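Local atomic coordinates of LbaCas13a H328A (C2c2) (Lachnospiraceae bacterium NK4A179, PDB entry 5WLH), a protein that binds and probably processes its CRISPR guide RNA, serving as an RNA-guided nuclease that cleaves RNA and belongs to the Cas13a (C2c2) family. Residues L657-I662 and E860-V865; E670-V675 and I808-M813; P676-V681 and E726-A731. All blocks are in the same frame, centred on the assembly; numbering follows the deposited sequence.

Contact 1: L657-I662 and E860-V865; sequences LKKLLI and ENYAFV
Leu660 lays its CD1 methyl over one face of the Tyr862 ring, the central touch between helix 657-662 and the end of helix 843-861 with the turn after it (860-865). The methyl stands 3.9 Å from the Tyr862 ring centroid, a CH-pi contact, but it is offset toward the rim, so its shortest approach is from Leu660 CD1 to Tyr862 CE1, at 3.5 Å. The two side chains meet at about a right angle. CG of Leu660 lies anti to its backbone N (chi1 -180°), and chi2 (55°) sets CD1 on the ring.

Around this touch the packing is wider. The CZ corner of Phe864 comes up to Leu660, whose CB sits near the plane of that ring, 4.4 Å from Phe864 CZ. One helical turn earlier, Leu657 CD2 lies 4.2 Å from Phe864 CE1. On the outer side Lys659 CE passes 3.9 Å from Tyr862 CE1. A water then joins the segments: it accepts from Lys659 NZ at 2.7 Å and donates to Asn861 O at 3.2 Å. The ammonium of Lys659 also forms a salt bridge with Asp663, which takes a hydrogen bond from Tyr862 OH as well and so ties the ring to helix 654-665.

The arrangement is a helix flank packed against another helix's C-terminal end and following turn. Helix 709-732 touches both segments: Leu660 meets Met723 and Ile727, Val865 meets Leu720 and Phe724.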
loop_
_atom_site.group_PDB
_atom_site.type_symbol
_atom_site.label_atom_id
_atom_site.label_comp_id
_atom_site.label_asym_id
_atom_site.label_seq_id
_atom_site.Cartn_x
_atom_site.Cartn_y
_atom_site.Cartn_z
ATOM N N LEU A 657 25.141 32.346 11.182
ATOM C CA LEU A 657 23.868 31.815 10.696
ATOM C C LEU A 657 23.561 32.302 9.290
ATOM O O LEU A 657 22.965 31.569 8.491
ATOM C CB LEU A 657 22.738 32.186 11.652
ATOM C CG LEU A 657 22.883 31.556 13.040
ATOM C CD1 LEU A 657 21.817 32.077 14.017
ATOM C CD2 LEU A 657 22.851 30.035 12.942
ATOM N N LYS A 658 23.954 33.536 8.964
ATOM C CA LYS A 658 23.750 34.021 7.607
ATOM C C LYS A 658 24.523 33.179 6.610
ATOM O O LYS A 658 24.002 32.831 5.545
ATOM C CB LYS A 658 24.175 35.488 7.486
ATOM C CG LYS A 658 24.207 35.969 6.026
ATOM C CD LYS A 658 25.168 37.132 5.827
ATOM C CE LYS A 658 24.541 38.421 6.288
ATOM N NZ LYS A 658 23.259 38.635 5.568
ATOM N N LYS A 659 25.781 32.866 6.926
ATOM C CA LYS A 659 26.565 32.008 6.049
ATOM C C LYS A 659 25.857 30.682 5.823
ATOM O O LYS A 659 25.736 30.216 4.684
ATOM C CB LYS A 659 27.957 31.777 6.635
ATOM C CG LYS A 659 28.815 30.834 5.814
ATOM C CD LYS A 659 28.864 29.461 6.439
ATOM C CE LYS A 659 30.065 28.654 5.962
ATOM N NZ LYS A 659 29.979 28.300 4.515
ATOM N N LEU A 660 25.384 30.064 6.907
ATOM C CA LEU A 660 24.647 28.806 6.801
ATOM C C LEU A 660 23.378 28.984 5.970
ATOM O O LEU A 660 23.098 28.183 5.071
ATOM C CB LEU A 660 24.311 28.282 8.203
ATOM C CG LEU A 660 23.532 26.958 8.289
ATOM C CD1 LEU A 660 24.259 25.864 7.533
ATOM C CD2 LEU A 660 23.354 26.542 9.729
ATOM N N LEU A 661 22.600 30.029 6.264
ATOM C CA LEU A 661 21.355 30.280 5.540
ATOM C C LEU A 661 21.592 30.344 4.041
ATOM O O LEU A 661 20.849 29.742 3.251
ATOM C CB LEU A 661 20.721 31.583 6.025
ATOM C CG LEU A 661 19.956 31.571 7.339
ATOM C CD1 LEU A 661 19.752 33.002 7.814
ATOM C CD2 LEU A 661 18.617 30.830 7.184
ATOM N N ILE A 662 22.628 31.081 3.629
ATOM C CA ILE A 662 22.923 31.185 2.208
ATOM C C ILE A 662 23.321 29.825 1.653
ATOM O O ILE A 662 22.878 29.431 0.571
ATOM C CB ILE A 662 24.014 32.248 1.962
ATOM C CG1 ILE A 662 23.483 33.631 2.346
ATOM C CG2 ILE A 662 24.455 32.233 0.512
ATOM C CD1 ILE A 662 24.559 34.702 2.389
ATOM N N GLU A 860 33.967 19.791 9.972
ATOM C CA GLU A 860 34.780 20.315 8.886
ATOM C C GLU A 860 34.238 21.633 8.348
ATOM O O GLU A 860 35.016 22.529 8.008
ATOM C CB GLU A 860 34.871 19.284 7.760
ATOM C CG GLU A 860 35.849 18.156 8.034
ATOM C CD GLU A 860 37.291 18.628 8.037
ATOM O OE1 GLU A 860 37.601 19.600 7.308
ATOM O OE2 GLU A 860 38.109 18.029 8.771
ATOM N N ASN A 861 32.915 21.774 8.259
ATOM C CA ASN A 861 32.323 22.862 7.494
ATOM C C ASN A 861 31.569 23.883 8.325
ATOM O O ASN A 861 31.412 25.025 7.876
ATOM C CB ASN A 861 31.365 22.300 6.434
ATOM C CG ASN A 861 32.072 21.440 5.420
ATOM O OD1 ASN A 861 32.524 21.934 4.389
ATOM N ND2 ASN A 861 32.173 20.148 5.702
ATOM N N TYR A 862 31.088 23.505 9.503
ATOM C CA TYR A 862 30.249 24.367 10.325
ATOM C C TYR A 862 30.758 24.361 11.751
ATOM O O TYR A 862 30.008 24.201 12.716
ATOM C CB TYR A 862 28.793 23.931 10.223
ATOM C CG TYR A 862 28.278 24.162 8.818
ATOM C CD1 TYR A 862 28.181 25.447 8.304
ATOM C CD2 TYR A 862 27.949 23.097 7.986
ATOM C CE1 TYR A 862 27.745 25.672 7.007
ATOM C CE2 TYR A 862 27.503 23.307 6.686
ATOM C CZ TYR A 862 27.401 24.599 6.205
ATOM O OH TYR A 862 26.962 24.826 4.926
ATOM N N ALA A 863 32.074 24.568 11.879
ATOM C CA ALA A 863 32.740 24.465 13.174
ATOM C C ALA A 863 32.154 25.433 14.190
ATOM O O ALA A 863 32.208 25.165 15.396
ATOM C CB ALA A 863 34.244 24.709 13.006
ATOM N N PHE A 864 31.582 26.555 13.733
ATOM C CA PHE A 864 30.999 27.491 14.687
ATOM C C PHE A 864 29.901 26.840 15.508
ATOM O O PHE A 864 29.624 27.289 16.627
ATOM C CB PHE A 864 30.482 28.749 13.978
ATOM C CG PHE A 864 29.199 28.561 13.204
ATOM C CD1 PHE A 864 27.963 28.608 13.843
ATOM C CD2 PHE A 864 29.230 28.400 11.827
ATOM C CE1 PHE A 864 26.779 28.452 13.123
ATOM C CE2 PHE A 864 28.053 28.250 11.105
ATOM C CZ PHE A 864 26.831 28.276 11.759
ATOM N N VAL A 865 29.298 25.767 14.986
ATOM C CA VAL A 865 28.272 25.031 15.714
ATOM C C VAL A 865 28.809 24.510 17.041
ATOM O O VAL A 865 28.075 24.460 18.032
ATOM C CB VAL A 865 27.731 23.889 14.823
ATOM C CG1 VAL A 865 26.929 22.896 15.632
ATOM C CG2 VAL A 865 26.920 24.457 13.668
HETATM O O HOH W 1 31.286 25.908 4.828
#

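Contact 2: E670-V675 and I808-M813; sequences ERASQV and ICQLIM. With nucleotides of chain B.
Gln674 and Gln810 mark the closest backbone approach, their CA atoms 5.4 Å apart, where the irregular loop 670-675 runs against the last turns of helix 805-813. The loop is extended up to Ser673; at Gln674 phi and psi are both positive (52°/38°), a left-handed helical conformation that turns the chain. Val675 then passes Cys809, and Val675 CG2 reaches Cys809 CB at 4.3 Å.

The one hydrogen bond across the segments runs from side chain to backbone. Gln810 is extended beyond CG, and its NE2 donates to Ser673 O over 2.9 Å at 159°, the acceptor lying close to the plane of the amide. The same NE2 packs on Ala672 CB at 3.7 Å. Gln674 O is buried against Cys809 CB and has no hydrogen-bonding partner.

In the fold this is a loop docked on a helix, within a part of the Cas13a chain where no strand falls between the two segments; the loop also meets the guide RNA, through Arg671 near its start and Gln674 near its end. Arg671 presents the edge of its guanidinium to two RNA phosphates: NH1 reaches OP1 of U35 of chain B at 2.7 Å and OP1 of A34 of chain B at 3.0 Å, while NH2 bonds OP2 of U35 of chain B at 3.1 Å. A cation-pi contact with Tyr729 backs the guanidinium. Gln674 is modelled in two conformers, so the approach of its OE1 to Met813 CB and the sugar of A32 of chain B is less certain.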
loop_
_atom_site.group_PDB
_atom_site.type_symbol
_atom_site.label_atom_id
_atom_site.label_comp_id
_atom_site.label_asym_id
_atom_site.label_seq_id
_atom_site.Cartn_x
_atom_site.Cartn_y
_atom_site.Cartn_z
ATOM N N GLU A 670 16.362 19.179 -4.377
ATOM C CA GLU A 670 15.483 18.051 -4.672
ATOM C C GLU A 670 15.950 16.850 -3.859
ATOM O O GLU A 670 17.024 16.301 -4.116
ATOM C CB GLU A 670 15.512 17.738 -6.162
ATOM C CG GLU A 670 14.499 16.716 -6.610
ATOM C CD GLU A 670 14.419 16.654 -8.122
ATOM O OE1 GLU A 670 15.217 17.368 -8.765
ATOM O OE2 GLU A 670 13.570 15.911 -8.668
ATOM N N ARG A 671 15.160 16.453 -2.870
ATOM C CA ARG A 671 15.539 15.330 -2.035
ATOM C C ARG A 671 15.312 14.007 -2.738
ATOM O O ARG A 671 14.322 13.825 -3.450
ATOM C CB ARG A 671 14.748 15.338 -0.743
ATOM C CG ARG A 671 15.208 16.391 0.191
ATOM C CD ARG A 671 14.508 16.202 1.493
ATOM N NE ARG A 671 14.418 17.465 2.191
ATOM C CZ ARG A 671 13.728 17.628 3.306
ATOM N NH1 ARG A 671 13.100 16.581 3.839
ATOM N NH2 ARG A 671 13.677 18.823 3.882
ATOM N N ALA A 672 16.209 13.062 -2.474
ATOM C CA ALA A 672 16.095 11.721 -3.013
ATOM C C ALA A 672 15.363 10.832 -2.024
ATOM O O ALA A 672 15.504 10.978 -0.803
ATOM C CB ALA A 672 17.476 11.136 -3.319
ATOM N N SER A 673 14.570 9.912 -2.555
ATOM C CA SER A 673 13.887 8.989 -1.674
ATOM C C SER A 673 14.854 7.916 -1.163
ATOM O O SER A 673 15.987 7.760 -1.652
ATOM C CB SER A 673 12.726 8.319 -2.402
ATOM O OG SER A 673 13.278 7.470 -3.358
ATOM N N GLN A 674 14.375 7.162 -0.172
ATOM C CA GLN A 674 15.089 6.022 0.410
ATOM C C GLN A 674 16.502 6.412 0.838
ATOM O O GLN A 674 17.459 5.656 0.668
ATOM C CB GLN A 674 15.108 4.820 -0.538
ATOM C CG GLN A 674 13.761 4.077 -0.669
ATOM C CD GLN A 674 13.490 3.055 0.443
ATOM O OE1 GLN A 674 14.297 2.865 1.350
ATOM N NE2 GLN A 674 12.341 2.384 0.360
ATOM N N VAL A 675 16.631 7.621 1.358
ATOM C CA VAL A 675 17.715 7.994 2.260
ATOM C C VAL A 675 17.140 8.047 3.671
ATOM O O VAL A 675 16.075 8.651 3.861
ATOM C CB VAL A 675 18.328 9.337 1.862
ATOM C CG1 VAL A 675 19.402 9.734 2.862
ATOM C CG2 VAL A 675 18.909 9.256 0.448
ATOM N N ILE A 808 23.691 5.263 -3.570
ATOM C CA ILE A 808 24.261 4.170 -2.791
ATOM C C ILE A 808 23.284 3.727 -1.708
ATOM O O ILE A 808 23.052 2.527 -1.512
ATOM C CB ILE A 808 25.625 4.579 -2.203
ATOM C CG1 ILE A 808 26.605 4.878 -3.332
ATOM C CG2 ILE A 808 26.146 3.477 -1.314
ATOM C CD1 ILE A 808 27.855 5.619 -2.881
ATOM N N CYS A 809 22.682 4.691 -0.992
ATOM C CA CYS A 809 21.710 4.345 0.042
ATOM C C CYS A 809 20.546 3.560 -0.536
ATOM O O CYS A 809 20.085 2.587 0.066
ATOM C CB CYS A 809 21.163 5.596 0.726
ATOM S SG CYS A 809 22.319 6.447 1.813
ATOM N N GLN A 810 20.036 3.997 -1.686
ATOM C CA GLN A 810 18.889 3.320 -2.283
ATOM C C GLN A 810 19.237 1.886 -2.661
ATOM O O GLN A 810 18.454 0.961 -2.413
ATOM C CB GLN A 810 18.408 4.096 -3.508
ATOM C CG GLN A 810 17.913 5.483 -3.185
ATOM C CD GLN A 810 17.894 6.385 -4.392
ATOM O OE1 GLN A 810 18.329 6.003 -5.477
ATOM N NE2 GLN A 810 17.357 7.579 -4.221
ATOM N N LEU A 811 20.415 1.684 -3.247
ATOM C CA LEU A 811 20.806 0.344 -3.667
ATOM C C LEU A 811 21.073 -0.550 -2.467
ATOM O O LEU A 811 20.823 -1.758 -2.533
ATOM C CB LEU A 811 22.023 0.412 -4.585
ATOM C CG LEU A 811 21.723 1.086 -5.927
ATOM C CD1 LEU A 811 22.974 1.196 -6.766
ATOM C CD2 LEU A 811 20.627 0.339 -6.682
ATOM N N ILE A 812 21.540 0.026 -1.357
ATOM C CA ILE A 812 21.695 -0.745 -0.127
ATOM C C ILE A 812 20.336 -1.130 0.439
ATOM O O ILE A 812 20.096 -2.296 0.773
ATOM C CB ILE A 812 22.531 0.042 0.899
ATOM C CG1 ILE A 812 24.005 -0.090 0.555
ATOM C CG2 ILE A 812 22.264 -0.466 2.306
ATOM C CD1 ILE A 812 24.507 -1.523 0.623
ATOM N N MET A 813 19.422 -0.163 0.551
ATOM C CA MET A 813 18.111 -0.452 1.124
ATOM C C MET A 813 17.314 -1.433 0.267
ATOM O O MET A 813 16.337 -2.014 0.757
ATOM C CB MET A 813 17.313 0.844 1.319
ATOM C CG MET A 813 17.733 1.697 2.524
ATOM S SD MET A 813 17.443 0.931 4.140
ATOM C CE MET A 813 16.722 2.306 5.052
ATOM P P A B 32 10.782 1.113 7.884
ATOM O OP1 A B 32 11.729 1.044 9.036
ATOM O OP2 A B 32 9.339 1.332 8.146
ATOM O "O5'" A B 32 11.251 2.260 6.871
ATOM C "C5'" A B 32 12.559 2.242 6.311
ATOM C "C4'" A B 32 12.658 3.168 5.130
ATOM O "O4'" A B 32 11.855 2.661 4.036
ATOM C "C3'" A B 32 12.144 4.579 5.364
ATOM O "O3'" A B 32 13.163 5.377 5.932
ATOM C "C2'" A B 32 11.737 5.031 3.974
ATOM O "O2'" A B 32 12.891 5.432 3.251
ATOM C "C1'" A B 32 11.221 3.725 3.360
ATOM N N9 A B 32 9.758 3.540 3.490
ATOM C C8 A B 32 9.096 2.941 4.538
ATOM N N7 A B 32 7.792 2.878 4.392
ATOM C C5 A B 32 7.577 3.467 3.150
ATOM C C6 A B 32 6.398 3.701 2.407
ATOM N N6 A B 32 5.175 3.363 2.840
ATOM N N1 A B 32 6.517 4.318 1.211
ATOM C C2 A B 32 7.746 4.653 0.782
ATOM N N3 A B 32 8.918 4.480 1.394
ATOM C C4 A B 32 8.769 3.878 2.584
ATOM P P U B 35 11.025 18.154 6.446
ATOM O OP1 U B 35 10.929 17.505 5.120
ATOM O OP2 U B 35 12.062 19.210 6.533
ATOM O "O5'" U B 35 9.632 18.763 6.885
ATOM C "C5'" U B 35 9.172 19.995 6.377
ATOM C "C4'" U B 35 7.889 20.363 7.061
ATOM O "O4'" U B 35 6.881 19.369 6.765
ATOM C "C3'" U B 35 7.965 20.365 8.575
ATOM O "O3'" U B 35 8.512 21.575 9.047
ATOM C "C2'" U B 35 6.518 20.142 8.989
ATOM O "O2'" U B 35 5.798 21.361 8.976
ATOM C "C1'" U B 35 6.000 19.238 7.856
ATOM N N1 U B 35 5.973 17.819 8.272
ATOM C C2 U B 35 4.864 17.427 8.987
ATOM O O2 U B 35 3.937 18.174 9.238
ATOM N N3 U B 35 4.867 16.120 9.377
ATOM C C4 U B 35 5.861 15.191 9.154
ATOM O O4 U B 35 5.704 14.055 9.602
ATOM C C5 U B 35 6.986 15.673 8.417
ATOM C C6 U B 35 7.005 16.946 8.006
ATOM P P A B 34 12.587 12.698 4.500
ATOM O OP1 A B 34 12.633 13.615 3.326
ATOM O OP2 A B 34 13.856 12.114 5.069
ATOM O "O5'" A B 34 11.775 13.279 5.728
ATOM C "C5'" A B 34 10.621 14.085 5.532
ATOM C "C4'" A B 34 10.361 14.990 6.714
ATOM O "O4'" A B 34 9.801 14.224 7.821
ATOM C "C3'" A B 34 11.602 15.714 7.265
ATOM O "O3'" A B 34 11.265 17.055 7.593
ATOM C "C2'" A B 34 11.897 14.953 8.559
ATOM O "O2'" A B 34 12.556 15.710 9.553
ATOM C "C1'" A B 34 10.493 14.552 9.006
ATOM N N9 A B 34 10.478 13.429 9.951
ATOM C C8 A B 34 10.872 12.124 9.816
ATOM N N7 A B 34 10.747 11.424 10.921
ATOM C C5 A B 34 10.258 12.328 11.851
ATOM C C6 A B 34 9.912 12.225 13.211
ATOM N N6 A B 34 10.010 11.106 13.935
ATOM N N1 A B 34 9.452 13.335 13.832
ATOM C C2 A B 34 9.351 14.472 13.127
ATOM N N3 A B 34 9.645 14.689 11.846
ATOM C C4 A B 34 10.090 13.565 11.261
#

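Contact 3: P676-V681 and E726-A731; sequences PSFNKV and EIYYNA. With nucleotides of chain B.
Phe678 and Tyr728 form the apolar centre, where the first residue of the short helix 678-681 settles on the long helix 709-732. The motif is an N-capped helix whose start lies against both a helix flank and an RNA backbone. The two rings are neither stacked nor edge to face; their planes stand at 59°. Phe678 CA sits over one face of the Tyr728 ring, 4.1 Å from its centroid in a CH-pi contact, and Phe678 CD1 packs on Tyr728 CB at 3.7 Å. Val681 CG2 adds a methyl near the far end of the same ring. Outside the two segments, Phe678 also meets the rings of Tyr721 and Phe682, and Tyr728 packs on Leu850 of helix 843-861.

The hydroxyls carry the contact outward. Tyr728 has CG anti to its backbone N, and its OH donates to Pro676 O at 2.7 Å. Tyr729 has CG anti to its carbonyl carbon instead (chi1 -69°), and Tyr728 CD2 covers the centre of one face of its ring. The OH of Tyr729 has two bonds: it accepts from Phe678 N at 2.8 Å, nearly straight at 171°, and donates to OP2 of A34 of chain B. One hydroxyl therefore couples the first turn of helix 678-681 to a phosphate.

Ser677 is the N-cap: its OG accepts from Lys680 N, while its own N bonds OP1 of G33 of chain B at 2.7 Å. Lys680 NZ takes the other oxygen, OP2 of G33 of chain B, at 2.8 Å. This phosphate lies at the N-terminal end of the short helix, where backbone dipoles may slightly favour a negative charge. Asn679 rests against the adenine of A34 of chain B, and its OD1 accepts from O2' of that nucleotide at 2.5 Å.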
loop_
_atom_site.group_PDB
_atom_site.type_symbol
_atom_site.label_atom_id
_atom_site.label_comp_id
_atom_site.label_asym_id
_atom_site.label_seq_id
_atom_site.Cartn_x
_atom_site.Cartn_y
_atom_site.Cartn_z
ATOM N N PRO A 676 17.776 7.427 4.667
ATOM C CA PRO A 676 17.244 7.496 6.032
ATOM C C PRO A 676 16.944 8.924 6.452
ATOM O O PRO A 676 17.716 9.849 6.175
ATOM C CB PRO A 676 18.371 6.887 6.878
ATOM C CG PRO A 676 19.038 5.949 5.975
ATOM C CD PRO A 676 18.977 6.578 4.588
ATOM N N SER A 677 15.809 9.104 7.122
ATOM C CA SER A 677 15.410 10.436 7.544
ATOM C C SER A 677 16.395 10.955 8.578
ATOM O O SER A 677 17.032 10.179 9.289
ATOM C CB SER A 677 14.013 10.422 8.150
ATOM O OG SER A 677 14.045 9.816 9.437
ATOM N N PHE A 678 16.518 12.282 8.649
ATOM C CA PHE A 678 17.356 12.877 9.686
ATOM C C PHE A 678 16.958 12.343 11.051
ATOM O O PHE A 678 17.816 11.970 11.859
ATOM C CB PHE A 678 17.242 14.402 9.672
ATOM C CG PHE A 678 17.895 15.058 10.867
ATOM C CD1 PHE A 678 19.275 15.176 10.930
ATOM C CD2 PHE A 678 17.133 15.510 11.926
ATOM C CE1 PHE A 678 19.880 15.758 12.036
ATOM C CE2 PHE A 678 17.724 16.094 13.021
ATOM C CZ PHE A 678 19.101 16.209 13.077
ATOM N N ASN A 679 15.646 12.254 11.298
ATOM C CA ASN A 679 15.125 11.892 12.610
ATOM C C ASN A 679 15.403 10.449 12.985
ATOM O O ASN A 679 15.305 10.113 14.172
ATOM C CB ASN A 679 13.619 12.153 12.656
ATOM C CG ASN A 679 13.280 13.559 12.268
ATOM O OD1 ASN A 679 13.470 13.949 11.118
ATOM N ND2 ASN A 679 12.805 14.346 13.228
ATOM N N LYS A 680 15.702 9.585 12.014
ATOM C CA LYS A 680 16.127 8.225 12.320
ATOM C C LYS A 680 17.630 8.126 12.521
ATOM O O LYS A 680 18.088 7.319 13.339
ATOM C CB LYS A 680 15.707 7.260 11.206
ATOM C CG LYS A 680 14.191 7.115 11.046
ATOM C CD LYS A 680 13.581 6.149 12.040
ATOM C CE LYS A 680 12.147 5.747 11.641
ATOM N NZ LYS A 680 12.005 5.012 10.322
ATOM N N VAL A 681 18.402 8.936 11.794
ATOM C CA VAL A 681 19.851 8.961 11.989
ATOM C C VAL A 681 20.194 9.620 13.318
ATOM O O VAL A 681 21.068 9.148 14.054
ATOM C CB VAL A 681 20.528 9.680 10.806
ATOM C CG1 VAL A 681 22.035 9.793 11.036
ATOM C CG2 VAL A 681 20.268 8.923 9.507
ATOM N N GLU A 726 18.118 20.776 8.894
ATOM C CA GLU A 726 18.224 21.544 7.665
ATOM C C GLU A 726 19.566 21.306 6.990
ATOM O O GLU A 726 19.638 21.206 5.761
ATOM C CB GLU A 726 17.996 23.024 7.953
ATOM C CG GLU A 726 16.567 23.342 8.354
ATOM C CD GLU A 726 15.582 23.143 7.204
ATOM O OE1 GLU A 726 14.604 22.395 7.389
ATOM O OE2 GLU A 726 15.774 23.745 6.125
ATOM N N ILE A 727 20.637 21.181 7.775
ATOM C CA ILE A 727 21.945 20.906 7.180
ATOM C C ILE A 727 21.965 19.532 6.536
ATOM O O ILE A 727 22.518 19.348 5.443
ATOM C CB ILE A 727 23.051 21.023 8.238
ATOM C CG1 ILE A 727 23.140 22.468 8.740
ATOM C CG2 ILE A 727 24.362 20.500 7.661
ATOM C CD1 ILE A 727 24.127 22.636 9.882
ATOM N N TYR A 728 21.374 18.547 7.213
ATOM C CA TYR A 728 21.361 17.180 6.714
ATOM C C TYR A 728 20.807 17.143 5.302
ATOM O O TYR A 728 21.437 16.615 4.380
ATOM C CB TYR A 728 20.521 16.311 7.659
ATOM C CG TYR A 728 20.459 14.842 7.313
ATOM C CD1 TYR A 728 21.489 13.988 7.657
ATOM C CD2 TYR A 728 19.358 14.309 6.648
ATOM C CE1 TYR A 728 21.438 12.649 7.352
ATOM C CE2 TYR A 728 19.300 12.965 6.343
ATOM C CZ TYR A 728 20.326 12.144 6.694
ATOM O OH TYR A 728 20.262 10.817 6.390
ATOM N N TYR A 729 19.654 17.765 5.101
ATOM C CA TYR A 729 19.001 17.633 3.807
ATOM C C TYR A 729 19.597 18.577 2.769
ATOM O O TYR A 729 19.760 18.191 1.607
ATOM C CB TYR A 729 17.497 17.875 3.949
ATOM C CG TYR A 729 16.810 16.771 4.724
ATOM C CD1 TYR A 729 16.758 15.473 4.214
ATOM C CD2 TYR A 729 16.220 17.027 5.951
ATOM C CE1 TYR A 729 16.138 14.450 4.921
ATOM C CE2 TYR A 729 15.597 16.025 6.655
ATOM C CZ TYR A 729 15.558 14.738 6.128
ATOM O OH TYR A 729 14.946 13.739 6.842
ATOM N N ASN A 730 19.955 19.798 3.168
ATOM C CA ASN A 730 20.239 20.845 2.199
ATOM C C ASN A 730 21.724 21.058 1.917
ATOM O O ASN A 730 22.061 21.799 0.979
ATOM C CB ASN A 730 19.602 22.152 2.671
ATOM C CG ASN A 730 18.087 22.068 2.706
ATOM O OD1 ASN A 730 17.441 22.140 1.673
ATOM N ND2 ASN A 730 17.519 21.911 3.897
ATOM N N ALA A 731 22.612 20.417 2.667
ATOM C CA ALA A 731 24.042 20.555 2.429
ATOM C C ALA A 731 24.758 19.215 2.513
ATOM O O ALA A 731 25.598 18.892 1.667
ATOM C CB ALA A 731 24.645 21.532 3.449
ATOM P P A B 34 12.587 12.698 4.500
ATOM O OP1 A B 34 12.633 13.615 3.326
ATOM O OP2 A B 34 13.856 12.114 5.069
ATOM O "O5'" A B 34 11.775 13.279 5.728
ATOM C "C5'" A B 34 10.621 14.085 5.532
ATOM C "C4'" A B 34 10.361 14.990 6.714
ATOM O "O4'" A B 34 9.801 14.224 7.821
ATOM C "C3'" A B 34 11.602 15.714 7.265
ATOM O "O3'" A B 34 11.265 17.055 7.593
ATOM C "C2'" A B 34 11.897 14.953 8.559
ATOM O "O2'" A B 34 12.556 15.710 9.553
ATOM C "C1'" A B 34 10.493 14.552 9.006
ATOM N N9 A B 34 10.478 13.429 9.951
ATOM C C8 A B 34 10.872 12.124 9.816
ATOM N N7 A B 34 10.747 11.424 10.921
ATOM C C5 A B 34 10.258 12.328 11.851
ATOM C C6 A B 34 9.912 12.225 13.211
ATOM N N6 A B 34 10.010 11.106 13.935
ATOM N N1 A B 34 9.452 13.335 13.832
ATOM C C2 A B 34 9.351 14.472 13.127
ATOM N N3 A B 34 9.645 14.689 11.846
ATOM C C4 A B 34 10.090 13.565 11.261
ATOM P P G B 33 12.830 6.587 6.909
ATOM O OP1 G B 33 14.157 6.968 7.470
ATOM O OP2 G B 33 11.701 6.274 7.838
ATOM O "O5'" G B 33 12.327 7.749 5.961
ATOM C "C5'" G B 33 13.145 8.239 4.911
ATOM C "C4'" G B 33 12.353 9.164 4.029
ATOM O "O4'" G B 33 11.296 8.406 3.356
ATOM C "C3'" G B 33 11.646 10.299 4.775
ATOM O "O3'" G B 33 11.692 11.478 3.994
ATOM C "C2'" G B 33 10.203 9.814 4.825
ATOM O "O2'" G B 33 9.226 10.817 4.992
ATOM C "C1'" G B 33 10.093 9.122 3.482
ATOM N N9 G B 33 8.893 8.279 3.400
ATOM C C8 G B 33 7.898 8.400 2.452
ATOM N N7 G B 33 6.882 7.606 2.682
ATOM C C5 G B 33 7.206 6.969 3.866
ATOM C C6 G B 33 6.481 6.006 4.598
ATOM O O6 G B 33 5.378 5.503 4.337
ATOM N N1 G B 33 7.165 5.609 5.730
ATOM C C2 G B 33 8.400 6.070 6.119
ATOM N N2 G B 33 8.894 5.551 7.248
ATOM N N3 G B 33 9.089 6.968 5.448
ATOM C C4 G B 33 8.441 7.379 4.335
#

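Overall arrangement
The first segments come in the order 657-662, 670-675, 676-681 and their partners in reverse, 726-731, 808-813, 860-865, so contact 1 encloses contact 2, which encloses contact 3. Contact 3 touches both others, its centre about 16 Å from that of contact 1 and about 12 Å from that of contact 2; contacts 1 and 2 do not touch. Leu660 on Ile727 joins contact 1 to contact 3; Arg671 on Tyr729, and Val675 on Tyr728, join contact 2 to it. Helices 654-665, 709-732 and 843-861 pack together, while residues 670-681, with Tyr729, hold the phosphates of G33, A34 and U35 of chain B; contact 1 stays about 12 Å from the RNA at its nearest atom.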